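Local coordinates for glutaredoxin-like protein NRDH (Escherichia coli, PDB 1H75) that probably carries electrons to the NrdEF ribonucleotide reductase system, as a small thioredoxin-fold redoxin of the glutaredoxin family, at residues H15-K18 and R19-N23; E41-A45 and Q46-Q50; P66-I69 and N70-H73. All blocks are in the same frame, centred on the assembly; numbering follows the deposited sequence.

In the fold
The three contacts follow one another along the chain, each a local one in or at the end of a helix of the thioredoxin fold. Contact 1 lies on helix 12-23, which connects the parallel strands 3-7 and 29-32 and carries on from the Cys11/Cys14 pair, by similarity the redox-active disulfide. Contact 3 ends helix 66-69 and packs on contact 1, with centres about 11 Å apart. Contact 2 closes helix 37-45, its centre about 22 Å from that of contact 1, and touches neither, its nearest atoms being about 9 Å from each. Helices 12-23 and 66-69 thus pack together, while helix 37-45 is closed off separately, across the chain's centre from contact 1.

Contact 1 of 3, residues H15-K18 and R19-N23; sequences HATK and RAMEN
Helix 12-23 is the crossover helix of a beta-alpha-beta unit in the thioredoxin fold, and Lys18 and Glu22 meet on it one turn apart, as do Thr17 and Met21. Four i to i+4 backbone bonds join 15-18 to 19-23; the one from Arg19 N to His15 O, at 3.0 Å and 173°, is almost straight. On the outward face Lys18 stretches out in full and slants across the Glu22 side chain. Its CE comes within 3.1 Å of Glu22 OE1, yet NZ stays 4.4 Å from OE1, so the attraction between the charges is longer than a salt bridge. The other carboxylate oxygen is engaged more firmly: Arg19 NH2 lies 2.6 Å from Glu22 OE2. Bends at chi2 (79°) and chi3 (-63°) turn the Arg19 chain forward along the helix, toward Glu22, bringing the guanidinium edge up to Glu22 CB, which lies in its plane. Glu22 thus stands between two cationic side chains, which would probably favour its ionised form. The inward face is mainly apolar. Thr17 CG2 and Met21 CE lie 3.9 Å apart, the two side chains side by side and pointing the same way, while Thr17 OG1 turns back to hydrogen-bond Gln13 O in the preceding turn. With CG anti to the carbonyl carbon, the Met21 chain runs extended toward the sheet. There Thr17 and Met21 pack on Ile5 of strand 3-7 and Val54 of strand 53-56, while Thr17 and Ala20 also meet Ile69 of helix 66-69.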
ATOM      1  N   HIS A  15       2.760  -8.453   2.407  1.00 20.84           N
ATOM      2  CA  HIS A  15       3.780  -8.607   3.442  1.00 23.43           C
ATOM      3  C   HIS A  15       5.120  -8.066   2.948  1.00 21.06           C
ATOM      4  O   HIS A  15       5.831  -7.371   3.691  1.00 20.36           O
ATOM      5  CB  HIS A  15       3.909 -10.086   3.844  1.00 26.71           C
ATOM      6  CG  HIS A  15       4.891 -10.331   4.947  1.00 32.08           C
ATOM      7  ND1 HIS A  15       6.241 -10.506   4.720  1.00 34.91           N
ATOM      8  CD2 HIS A  15       4.724 -10.398   6.289  1.00 34.42           C
ATOM      9  CE1 HIS A  15       6.861 -10.670   5.876  1.00 35.36           C
ATOM     10  NE2 HIS A  15       5.964 -10.607   6.843  1.00 34.24           N
ATOM     11  N   ALA A  16       5.460  -8.355   1.690  1.00 19.48           N
ATOM     12  CA  ALA A  16       6.719  -7.869   1.125  1.00 18.63           C
ATOM     13  C   ALA A  16       6.750  -6.339   1.177  1.00 18.51           C
ATOM     14  O   ALA A  16       7.772  -5.719   1.495  1.00 18.25           O
ATOM     15  CB  ALA A  16       6.870  -8.340  -0.311  1.00 17.05           C
ATOM     16  N   THR A  17       5.617  -5.728   0.860  1.00 18.17           N
ATOM     17  CA  THR A  17       5.526  -4.269   0.865  1.00 15.98           C
ATOM     18  C   THR A  17       5.718  -3.671   2.259  1.00 17.40           C
ATOM     19  O   THR A  17       6.447  -2.685   2.425  1.00 15.32           O
ATOM     20  CB  THR A  17       4.166  -3.834   0.273  1.00 15.15           C
ATOM     21  OG1 THR A  17       4.108  -4.251  -1.100  1.00 15.28           O
ATOM     22  CG2 THR A  17       3.990  -2.310   0.373  1.00 15.24           C
ATOM     23  N   LYS A  18       5.066  -4.257   3.260  1.00 15.35           N
ATOM     24  CA  LYS A  18       5.168  -3.793   4.640  1.00 17.74           C
ATOM     25  C   LYS A  18       6.624  -3.883   5.103  1.00 18.49           C
ATOM     26  O   LYS A  18       7.179  -2.932   5.656  1.00 19.96           O
ATOM     27  CB  LYS A  18       4.266  -4.645   5.547  1.00 21.27           C
ATOM     28  CG  LYS A  18       4.456  -4.427   7.041  1.00 25.63           C
ATOM     29  CD  LYS A  18       3.495  -5.318   7.837  1.00 30.10           C
ATOM     30  CE  LYS A  18       3.792  -5.290   9.331  1.00 33.59           C
ATOM     31  NZ  LYS A  18       2.809  -6.118  10.091  1.00 38.02           N
ATOM     32  N   ARG A  19       7.226  -5.038   4.873  1.00 18.63           N
ATOM     33  CA  ARG A  19       8.615  -5.281   5.242  1.00 20.89           C
ATOM     34  C   ARG A  19       9.554  -4.284   4.554  1.00 19.40           C
ATOM     35  O   ARG A  19      10.496  -3.781   5.167  1.00 20.15           O
ATOM     36  CB  ARG A  19       9.014  -6.707   4.846  1.00 23.18           C
ATOM     37  CG  ARG A  19      10.478  -7.060   5.113  1.00 29.89           C
ATOM     38  CD  ARG A  19      10.733  -7.404   6.576  1.00 32.86           C
ATOM     39  NE  ARG A  19      10.471  -6.282   7.471  1.00 37.01           N
ATOM     40  CZ  ARG A  19      10.742  -6.289   8.774  1.00 38.32           C
ATOM     41  NH1 ARG A  19      11.291  -7.365   9.332  1.00 39.49           N
ATOM     42  NH2 ARG A  19      10.453  -5.231   9.524  1.00 36.17           N
ATOM     43  N   ALA A  20       9.300  -4.011   3.279  1.00 17.54           N
ATOM     44  CA  ALA A  20      10.139  -3.081   2.521  1.00 16.47           C
ATOM     45  C   ALA A  20      10.049  -1.684   3.119  1.00 16.06           C
ATOM     46  O   ALA A  20      11.063  -0.965   3.220  1.00 14.51           O
ATOM     47  CB  ALA A  20       9.707  -3.054   1.061  1.00 16.80           C
ATOM     48  N   MET A  21       8.842  -1.285   3.503  1.00 15.40           N
ATOM     49  CA  MET A  21       8.679   0.040   4.097  1.00 16.99           C
ATOM     50  C   MET A  21       9.365   0.103   5.467  1.00 16.78           C
ATOM     51  O   MET A  21      10.001   1.103   5.808  1.00 17.75           O
ATOM     52  CB  MET A  21       7.201   0.372   4.207  1.00 17.39           C
ATOM     53  CG  MET A  21       6.579   0.511   2.827  1.00 16.73           C
ATOM     54  SD  MET A  21       5.154   1.591   2.863  1.00 20.26           S
ATOM     55  CE  MET A  21       4.541   1.433   1.154  1.00 18.30           C
ATOM     56  N   GLU A  22       9.239  -0.963   6.249  1.00 18.43           N
ATOM     57  CA  GLU A  22       9.870  -0.996   7.557  1.00 17.91           C
ATOM     58  C   GLU A  22      11.389  -0.973   7.414  1.00 18.56           C
ATOM     59  O   GLU A  22      12.088  -0.350   8.223  1.00 18.59           O
ATOM     60  CB  GLU A  22       9.416  -2.248   8.327  1.00 20.91           C
ATOM     61  CG  GLU A  22       7.909  -2.209   8.643  1.00 22.32           C
ATOM     62  CD  GLU A  22       7.358  -3.511   9.213  1.00 24.75           C
ATOM     63  OE1 GLU A  22       6.275  -3.449   9.834  1.00 30.63           O
ATOM     64  OE2 GLU A  22       7.973  -4.583   9.035  1.00 26.58           O
ATOM     65  N   ASN A  23      11.897  -1.632   6.376  1.00 16.84           N
ATOM     66  CA  ASN A  23      13.331  -1.684   6.147  1.00 17.73           C
ATOM     67  C   ASN A  23      13.887  -0.290   5.845  1.00 16.70           C
ATOM     68  O   ASN A  23      15.070  -0.037   6.065  1.00 16.39           O
ATOM     69  CB  ASN A  23      13.677  -2.623   4.988  1.00 19.31           C
ATOM     70  CG  ASN A  23      13.577  -4.089   5.362  1.00 20.22           C
ATOM     71  OD1 ASN A  23      13.440  -4.427   6.536  1.00 23.26           O
ATOM     72  ND2 ASN A  23      13.660  -4.966   4.362  1.00 22.29           N
TER

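Contact 2 of 3, residues E41-A45 and Q46-Q50; sequences EALRA and QGFRQ
Leu43 O is gripped by two backbone amides that reach it from opposite faces of its carbonyl plane: Gln46 N at 3.1 Å and Phe48 N at 3.2 Å. The Phe48 bond is the straighter at hydrogen (153°), and Gln46 N sits high above the plane. This is how helix 37-45 ends, in a Schellman motif. Gly47 takes a positive phi of 89°, a backbone turn in which a beta carbon would collide with the Gln46 carbonyl oxygen, and its N bonds to Arg44 O at 3.0 Å. Two waters help fasten the turn. One donates to both Ala42 O and Gln46 OE1, the amide being brought back alongside the last turn, near Ala42 O, by the bend of the Gln46 chain at chi2 (-56°). The other donates to Arg44 O and Phe48 O, tying the last turn to the chain that leaves it. The apolar part of the closure is Leu43 against Phe48: CD2 of the leucine rests 4.0 Å from CD1 of the ring, the two side chains crossing at a slant. Leu43 O comes up to the edge of the same ring, close to its plane, 3.4 Å from Phe48 CD1. Beyond the turn, Leu43 and Phe48 both lean on Val53 of strand 53-56, and the Phe48 ring reaches Ser60 and Ser62 of strand 59-62, at one edge of the sheet.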
ATOM      1  N   GLU A  41     -14.370  -1.500  -1.904  1.00 15.56           N
ATOM      2  CA  GLU A  41     -15.239  -0.949  -2.944  1.00 16.86           C
ATOM      3  C   GLU A  41     -14.620   0.286  -3.574  1.00 16.32           C
ATOM      4  O   GLU A  41     -14.638   0.438  -4.813  1.00 16.35           O
ATOM      5  CB  GLU A  41     -16.621  -0.608  -2.359  1.00 19.38           C
ATOM      6  CG  GLU A  41     -17.380  -1.854  -1.904  1.00 26.66           C
ATOM      7  CD  GLU A  41     -18.661  -1.555  -1.117  1.00 31.70           C
ATOM      8  OE1 GLU A  41     -19.350  -2.533  -0.759  1.00 36.25           O
ATOM      9  OE2 GLU A  41     -18.983  -0.367  -0.850  1.00 35.61           O
ATOM     10  N   ALA A  42     -14.060   1.155  -2.733  1.00 15.68           N
ATOM     11  CA  ALA A  42     -13.428   2.383  -3.228  1.00 15.14           C
ATOM     12  C   ALA A  42     -12.246   2.048  -4.140  1.00 15.48           C
ATOM     13  O   ALA A  42     -12.063   2.698  -5.181  1.00 15.85           O
ATOM     14  CB  ALA A  42     -12.949   3.259  -2.070  1.00 16.87           C
ATOM     15  N   LEU A  43     -11.434   1.063  -3.747  1.00 14.06           N
ATOM     16  CA  LEU A  43     -10.285   0.669  -4.570  1.00 13.77           C
ATOM     17  C   LEU A  43     -10.768   0.073  -5.896  1.00 15.63           C
ATOM     18  O   LEU A  43     -10.195   0.333  -6.952  1.00 14.84           O
ATOM     19  CB  LEU A  43      -9.420  -0.360  -3.818  1.00 15.72           C
ATOM     20  CG  LEU A  43      -8.772   0.183  -2.538  1.00 16.42           C
ATOM     21  CD1 LEU A  43      -8.026  -0.961  -1.826  1.00 16.81           C
ATOM     22  CD2 LEU A  43      -7.799   1.336  -2.870  1.00 16.96           C
ATOM     23  N   ARG A  44     -11.816  -0.739  -5.858  1.00 14.76           N
ATOM     24  CA  ARG A  44     -12.322  -1.303  -7.120  1.00 16.22           C
ATOM     25  C   ARG A  44     -12.819  -0.218  -8.066  1.00 16.93           C
ATOM     26  O   ARG A  44     -12.639  -0.323  -9.280  1.00 15.95           O
ATOM     27  CB  ARG A  44     -13.454  -2.291  -6.864  1.00 19.28           C
ATOM     28  CG  ARG A  44     -12.974  -3.607  -6.299  1.00 23.19           C
ATOM     29  CD  ARG A  44     -14.091  -4.649  -6.357  1.00 25.94           C
ATOM     30  NE  ARG A  44     -15.231  -4.266  -5.532  1.00 29.66           N
ATOM     31  CZ  ARG A  44     -15.366  -4.579  -4.246  1.00 30.97           C
ATOM     32  NH1 ARG A  44     -14.429  -5.289  -3.632  1.00 32.27           N
ATOM     33  NH2 ARG A  44     -16.429  -4.161  -3.575  1.00 32.21           N
ATOM     34  N   ALA A  45     -13.413   0.840  -7.510  1.00 16.62           N
ATOM     35  CA  ALA A  45     -13.942   1.934  -8.325  1.00 18.42           C
ATOM     36  C   ALA A  45     -12.822   2.734  -8.988  1.00 17.70           C
ATOM     37  O   ALA A  45     -13.062   3.412  -9.990  1.00 16.74           O
ATOM     38  CB  ALA A  45     -14.821   2.859  -7.464  1.00 18.90           C
ATOM     39  N   GLN A  46     -11.615   2.653  -8.426  1.00 16.39           N
ATOM     40  CA  GLN A  46     -10.441   3.344  -8.958  1.00 17.00           C
ATOM     41  C   GLN A  46      -9.669   2.425  -9.900  1.00 16.68           C
ATOM     42  O   GLN A  46      -8.574   2.760 -10.365  1.00 16.00           O
ATOM     43  CB  GLN A  46      -9.526   3.807  -7.828  1.00 20.20           C
ATOM     44  CG  GLN A  46     -10.154   4.855  -6.911  1.00 24.94           C
ATOM     45  CD  GLN A  46     -10.648   6.093  -7.667  1.00 28.11           C
ATOM     46  OE1 GLN A  46     -11.832   6.452  -7.605  1.00 30.71           O
ATOM     47  NE2 GLN A  46      -9.739   6.750  -8.372  1.00 27.37           N
ATOM     48  N   GLY A  47     -10.226   1.241 -10.124  1.00 15.16           N
ATOM     49  CA  GLY A  47      -9.646   0.303 -11.069  1.00 15.23           C
ATOM     50  C   GLY A  47      -8.605  -0.698 -10.614  1.00 15.17           C
ATOM     51  O   GLY A  47      -8.095  -1.458 -11.431  1.00 14.77           O
ATOM     52  N   PHE A  48      -8.295  -0.728  -9.325  1.00 14.45           N
ATOM     53  CA  PHE A  48      -7.295  -1.660  -8.856  1.00 14.59           C
ATOM     54  C   PHE A  48      -7.823  -3.080  -8.943  1.00 15.70           C
ATOM     55  O   PHE A  48      -9.018  -3.332  -8.699  1.00 16.77           O
ATOM     56  CB  PHE A  48      -6.923  -1.316  -7.421  1.00 14.57           C
ATOM     57  CG  PHE A  48      -6.207  -0.018  -7.310  1.00 14.53           C
ATOM     58  CD1 PHE A  48      -6.844   1.109  -6.787  1.00 14.55           C
ATOM     59  CD2 PHE A  48      -4.891   0.084  -7.749  1.00 15.03           C
ATOM     60  CE1 PHE A  48      -6.171   2.312  -6.703  1.00 15.23           C
ATOM     61  CE2 PHE A  48      -4.223   1.281  -7.671  1.00 15.66           C
ATOM     62  CZ  PHE A  48      -4.855   2.395  -7.148  1.00 15.22           C
ATOM     63  N   ARG A  49      -6.931  -4.004  -9.281  1.00 16.42           N
ATOM     64  CA  ARG A  49      -7.321  -5.411  -9.442  1.00 18.21           C
ATOM     65  C   ARG A  49      -6.447  -6.387  -8.657  1.00 19.48           C
ATOM     66  O   ARG A  49      -6.621  -7.605  -8.740  1.00 18.17           O
ATOM     67  CB  ARG A  49      -7.299  -5.786 -10.933  1.00 20.66           C
ATOM     68  CG  ARG A  49      -8.065  -4.817 -11.821  1.00 23.63           C
ATOM     69  CD  ARG A  49      -8.758  -5.473 -13.029  1.00 30.56           C
ATOM     70  NE  ARG A  49      -7.945  -6.441 -13.765  1.00 30.67           N
ATOM     71  CZ  ARG A  49      -8.379  -7.094 -14.842  1.00 35.58           C
ATOM     72  NH1 ARG A  49      -9.605  -6.876 -15.299  1.00 36.95           N
ATOM     73  NH2 ARG A  49      -7.599  -7.968 -15.467  1.00 35.09           N
ATOM     74  N   GLN A  50      -5.499  -5.863  -7.889  1.00 19.03           N
ATOM     75  CA  GLN A  50      -4.629  -6.726  -7.103  1.00 19.95           C
ATOM     76  C   GLN A  50      -4.212  -6.002  -5.841  1.00 18.75           C
ATOM     77  O   GLN A  50      -4.315  -4.776  -5.757  1.00 16.87           O
ATOM     78  CB  GLN A  50      -3.383  -7.109  -7.901  1.00 22.73           C
ATOM     79  CG  GLN A  50      -2.494  -5.935  -8.218  1.00 23.92           C
ATOM     80  CD  GLN A  50      -1.154  -6.341  -8.837  1.00 26.72           C
ATOM     81  OE1 GLN A  50      -0.364  -5.484  -9.228  1.00 26.84           O
ATOM     82  NE2 GLN A  50      -0.897  -7.647  -8.924  1.00 25.92           N
TER
HETATM   83  O   HOH W   1     -13.195   5.380  -5.405  1.00 25.90           O
HETATM   84  O   HOH W   2     -11.426  -2.671 -10.312  1.00 29.39           O

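Contact 3 of 3, residues P66-I69 and N70-H73; sequences PDMI and NRLH
Bends at chi2 (-58°) and chi3 (-79°) curl the Met68 side chain round so that its end comes alongside Arg71, while Arg71, with CG anti to its carbonyl carbon (chi1 -66°), runs in the same direction beside it. The sulfur end does the touching: Met68 SD is 4.1 Å from Arg71 CD, and Met68 CE is 4.0 Å from Arg71 NH1, the methyl approaching the guanidinium obliquely. Beneath them the backbone changes its pitch. Asn70 N still bonds to Pro66 O, at 3.0 Å, in the i to i+4 manner of an alpha-helix. The next two bonds span three residues, Arg71 N to Met68 O at 2.9 Å and Leu72 N to Ile69 O at 3.0 Å. This i to i+3 spacing marks the 3-10 turn of 70-72; in both bonds the donor stands well above the carbonyl plane. Asn70 lies at the change, its CG 3.5 Å from Pro66 O, and its OD1 accepts a hydrogen bond from Arg24 NE in the loop that follows helix 12-23. A leucine here would probably leave Arg24 NE without this acceptor, with the guanidinium then held at NH1 by Ala20 O. Leu72 CB rests against Ile69 O, 3.3 Å away, as the turn closes. The acidic end of Asp67 faces back along the chain, in a salt bridge with Arg65. Leu72 packs on Met21 of helix 12-23, and Ile69 on Phe26 in the loop beyond it. Trp61 of strand 59-62 meets Met68, Ile69 and Leu72, so this short C-terminal helix lies against both helix 12-23 and the edge strand 59-62.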
ATOM      1  N   PRO A  66       8.889  -2.462  -5.453  1.00 15.44           N
ATOM      2  CA  PRO A  66      10.060  -1.893  -4.778  1.00 15.16           C
ATOM      3  C   PRO A  66      10.416  -0.537  -5.387  1.00 14.66           C
ATOM      4  O   PRO A  66      10.801   0.391  -4.688  1.00 15.28           O
ATOM      5  CB  PRO A  66      11.164  -2.906  -5.073  1.00 16.50           C
ATOM      6  CG  PRO A  66      10.453  -4.165  -5.267  1.00 18.73           C
ATOM      7  CD  PRO A  66       9.164  -3.816  -5.964  1.00 16.60           C
ATOM      8  N   ASP A  67      10.301  -0.440  -6.711  1.00 13.37           N
ATOM      9  CA  ASP A  67      10.654   0.807  -7.377  1.00 14.15           C
ATOM     10  C   ASP A  67       9.768   1.978  -6.996  1.00 14.29           C
ATOM     11  O   ASP A  67      10.217   3.137  -6.975  1.00 15.50           O
ATOM     12  CB  ASP A  67      10.648   0.627  -8.894  1.00 13.34           C
ATOM     13  CG  ASP A  67       9.315   0.149  -9.436  1.00 14.64           C
ATOM     14  OD1 ASP A  67       8.933   0.646 -10.514  1.00 18.53           O
ATOM     15  OD2 ASP A  67       8.665  -0.737  -8.833  1.00 14.04           O
ATOM     16  N   MET A  68       8.494   1.697  -6.729  1.00 13.54           N
ATOM     17  CA  MET A  68       7.591   2.768  -6.322  1.00 12.25           C
ATOM     18  C   MET A  68       7.785   3.089  -4.830  1.00 13.63           C
ATOM     19  O   MET A  68       7.647   4.239  -4.412  1.00 13.04           O
ATOM     20  CB  MET A  68       6.123   2.365  -6.562  1.00 11.66           C
ATOM     21  CG  MET A  68       5.736   2.267  -8.055  1.00 12.21           C
ATOM     22  SD  MET A  68       5.986   3.783  -8.992  1.00 15.73           S
ATOM     23  CE  MET A  68       4.526   4.680  -8.491  1.00 15.74           C
ATOM     24  N   ILE A  69       8.109   2.066  -4.047  1.00 13.58           N
ATOM     25  CA  ILE A  69       8.332   2.253  -2.621  1.00 14.41           C
ATOM     26  C   ILE A  69       9.512   3.190  -2.449  1.00 15.12           C
ATOM     27  O   ILE A  69       9.517   4.030  -1.555  1.00 15.38           O
ATOM     28  CB  ILE A  69       8.602   0.904  -1.915  1.00 14.69           C
ATOM     29  CG1 ILE A  69       7.312   0.074  -1.919  1.00 14.64           C
ATOM     30  CG2 ILE A  69       9.061   1.147  -0.479  1.00 16.19           C
ATOM     31  CD1 ILE A  69       7.486  -1.388  -1.505  1.00 14.91           C
ATOM     32  N   ASN A  70      10.496   3.057  -3.332  1.00 16.44           N
ATOM     33  CA  ASN A  70      11.667   3.908  -3.269  1.00 16.94           C
ATOM     34  C   ASN A  70      11.341   5.359  -3.560  1.00 17.61           C
ATOM     35  O   ASN A  70      12.131   6.241  -3.228  1.00 19.17           O
ATOM     36  CB  ASN A  70      12.759   3.396  -4.211  1.00 17.77           C
ATOM     37  CG  ASN A  70      13.533   2.253  -3.607  1.00 19.77           C
ATOM     38  OD1 ASN A  70      13.502   2.045  -2.388  1.00 21.44           O
ATOM     39  ND2 ASN A  70      14.241   1.507  -4.443  1.00 21.05           N
ATOM     40  N   ARG A  71      10.177   5.619  -4.161  1.00 14.67           N
ATOM     41  CA  ARG A  71       9.798   7.007  -4.420  1.00 15.25           C
ATOM     42  C   ARG A  71       9.242   7.690  -3.168  1.00 15.71           C
ATOM     43  O   ARG A  71       8.931   8.878  -3.200  1.00 17.27           O
ATOM     44  CB  ARG A  71       8.783   7.084  -5.564  1.00 16.06           C
ATOM     45  CG  ARG A  71       9.394   6.643  -6.890  1.00 17.63           C
ATOM     46  CD  ARG A  71       8.461   6.915  -8.061  1.00 20.81           C
ATOM     47  NE  ARG A  71       8.092   8.325  -8.097  1.00 20.42           N
ATOM     48  CZ  ARG A  71       7.131   8.835  -8.859  1.00 22.74           C
ATOM     49  NH1 ARG A  71       6.430   8.054  -9.663  1.00 22.50           N
ATOM     50  NH2 ARG A  71       6.867  10.139  -8.795  1.00 23.95           N
ATOM     51  N   LEU A  72       9.133   6.939  -2.075  1.00 15.48           N
ATOM     52  CA  LEU A  72       8.623   7.469  -0.812  1.00 15.55           C
ATOM     53  C   LEU A  72       9.710   7.998   0.140  1.00 15.86           C
ATOM     54  O   LEU A  72       9.392   8.434   1.246  1.00 17.09           O
ATOM     55  CB  LEU A  72       7.820   6.385  -0.080  1.00 16.30           C
ATOM     56  CG  LEU A  72       6.656   5.806  -0.898  1.00 17.81           C
ATOM     57  CD1 LEU A  72       5.915   4.778  -0.054  1.00 18.96           C
ATOM     58  CD2 LEU A  72       5.722   6.921  -1.350  1.00 20.03           C
ATOM     59  N   HIS A  73      10.978   7.953  -0.268  1.00 17.25           N
ATOM     60  CA  HIS A  73      12.045   8.439   0.607  1.00 15.85           C
ATOM     61  C   HIS A  73      11.801   9.908   0.889  1.00 18.12           C
ATOM     62  O   HIS A  73      11.411  10.673   0.013  1.00 18.96           O
ATOM     63  CB  HIS A  73      13.436   8.193   0.001  1.00 15.11           C
ATOM     64  CG  HIS A  73      13.921   6.787   0.184  1.00 15.28           C
ATOM     65  ND1 HIS A  73      14.130   6.234   1.429  1.00 16.80           N
ATOM     66  CD2 HIS A  73      14.198   5.809  -0.714  1.00 14.53           C
ATOM     67  CE1 HIS A  73      14.509   4.976   1.292  1.00 16.66           C
ATOM     68  NE2 HIS A  73      14.558   4.697   0.002  1.00 16.78           N
TER